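Side-chain contact in VWFA domain-containing protein (Alicyclobacillus acidocaldarius subsp. acidocaldarius, PDB 3RAG), which is of unknown function but contains a von Willebrand factor type A domain and holds a sodium ion in the crystal: residues 88-91 / 92-95. Sequence-based numbering, arbitrary orientation.
Sequences HQTM and QMTL
Gln89 meets Met93 one helical turn later at its methylene CG and on neither face of its flat carboxamide, which stretches beyond the touch on an extended chain. CE of Met93, like Met91 a selenomethionine, lies 3.9 Å from CG of Gln89 and 3.5 Å from O of Gln89. The bend at its chi3 (-69°) turns this methyl back over the preceding turn, where it also approaches CG2 of Thr90. The flat imidazole of His88 touches no side chain of 92-95 and is directed off the contact, its ND1 hydrogen-bonded to Glu130 on helix 116-132; Gln92, whose CB sits 3.4 Å from O of His88, leans on the same helix at Met123 and Glu130.

On the buried flank Met91 and Leu95 lie flank to flank with their ends on the same side, Met91 CG 3.7 Å from Leu95 CD1. Both pack helix 79-106 onto Ile10 of strand 10-17, and Leu95 also packs onto Leu129 of helix 116-132. OG1 of buried Thr90 has O of Met86 and OD1 of Asn42 within bonding reach; its single proton can serve one well at a time, and Asn42 belongs to strand 40-46.

Four i to i+4 bonds hold the backbone, among them Leu95 N to Met91 O at 2.9 Å. Thr94 OG1 lies 3.1 Å from Thr90 O, a second bond there being unsettled.

The polar groups thus mostly take the outer positions, with Met93 an apolar exception covering the turn and Thr90 a buried polar one, whereas Met91 and Leu95 seat helix 79-106 against the sheet of the vWA-like fold.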
loop_
_atom_site.group_PDB
_atom_site.type_symbol
_atom_site.label_atom_id
_atom_site.label_comp_id
_atom_site.label_asym_id
_atom_site.label_seq_id
_atom_site.Cartn_x
_atom_site.Cartn_y
_atom_site.Cartn_z
ATOM N N HIS A 88 -7.069 -5.707 -0.112
ATOM C CA HIS A 88 -8.521 -5.853 -0.296
ATOM C C HIS A 88 -9.373 -5.298 0.852
ATOM O O HIS A 88 -10.383 -4.610 0.618
ATOM C CB HIS A 88 -8.885 -7.306 -0.634
ATOM C CG HIS A 88 -8.532 -7.688 -2.040
ATOM N ND1 HIS A 88 -9.211 -7.197 -3.137
ATOM C CD2 HIS A 88 -7.562 -8.496 -2.531
ATOM C CE1 HIS A 88 -8.680 -7.691 -4.241
ATOM N NE2 HIS A 88 -7.679 -8.485 -3.902
ATOM N N GLN A 89 -8.980 -5.562 2.096
ATOM C CA GLN A 89 -9.794 -5.091 3.195
ATOM C C GLN A 89 -9.807 -3.561 3.304
ATOM O O GLN A 89 -10.852 -2.973 3.553
ATOM C CB GLN A 89 -9.377 -5.777 4.501
ATOM C CG GLN A 89 -10.206 -5.443 5.687
ATOM C CD GLN A 89 -9.855 -6.326 6.879
ATOM O OE1 GLN A 89 -9.285 -7.413 6.713
ATOM N NE2 GLN A 89 -10.187 -5.861 8.083
ATOM N N THR A 90 -8.660 -2.907 3.114
ATOM C CA THR A 90 -8.641 -1.443 3.164
ATOM C C THR A 90 -9.330 -0.815 1.929
ATOM O O THR A 90 -10.003 0.208 2.062
ATOM C CB THR A 90 -7.180 -0.854 3.349
ATOM O OG1 THR A 90 -6.320 -1.327 2.297
ATOM C CG2 THR A 90 -6.591 -1.259 4.712
HETATM N N MSE A 91 -9.185 -1.430 0.750
HETATM C CA MSE A 91 -9.929 -0.980 -0.447
HETATM C C MSE A 91 -11.434 -1.066 -0.167
HETATM O O MSE A 91 -12.197 -0.126 -0.421
HETATM C CB MSE A 91 -9.527 -1.795 -1.713
HETATM C CG MSE A 91 -10.343 -1.502 -3.019
HETATM SE SE MSE A 91 -9.492 -1.927 -4.598
HETATM C CE MSE A 91 -8.206 -2.942 -3.845
ATOM N N GLN A 92 -11.852 -2.172 0.423
ATOM C CA GLN A 92 -13.269 -2.336 0.761
ATOM C C GLN A 92 -13.757 -1.252 1.724
ATOM O O GLN A 92 -14.794 -0.648 1.495
ATOM C CB GLN A 92 -13.552 -3.717 1.341
ATOM C CG GLN A 92 -15.035 -3.895 1.684
ATOM C CD GLN A 92 -15.360 -5.234 2.315
ATOM O OE1 GLN A 92 -14.508 -5.879 2.929
ATOM N NE2 GLN A 92 -16.609 -5.658 2.170
HETATM N N MSE A 93 -13.010 -0.995 2.799
HETATM C CA MSE A 93 -13.401 0.056 3.734
HETATM C C MSE A 93 -13.473 1.448 3.095
HETATM O O MSE A 93 -14.402 2.225 3.363
HETATM C CB MSE A 93 -12.486 0.050 4.982
HETATM C CG MSE A 93 -12.786 -1.131 5.918
HETATM SE SE MSE A 93 -11.750 -1.255 7.415
HETATM C CE MSE A 93 -10.169 -1.695 6.736
ATOM N N THR A 94 -12.492 1.770 2.255
ATOM C CA THR A 94 -12.475 3.063 1.598
ATOM C C THR A 94 -13.699 3.206 0.679
ATOM O O THR A 94 -14.366 4.245 0.655
ATOM C CB THR A 94 -11.178 3.245 0.783
ATOM O OG1 THR A 94 -10.054 3.264 1.690
ATOM C CG2 THR A 94 -11.210 4.548 0.002
ATOM N N LEU A 95 -13.986 2.157 -0.080
ATOM C CA LEU A 95 -15.116 2.208 -1.013
ATOM C C LEU A 95 -16.469 2.257 -0.290
ATOM O O LEU A 95 -17.429 2.880 -0.773
ATOM C CB LEU A 95 -15.045 1.031 -1.995
ATOM C CG LEU A 95 -13.859 1.136 -2.955
ATOM C CD1 LEU A 95 -13.727 -0.173 -3.712
ATOM C CD2 LEU A 95 -14.051 2.317 -3.927
#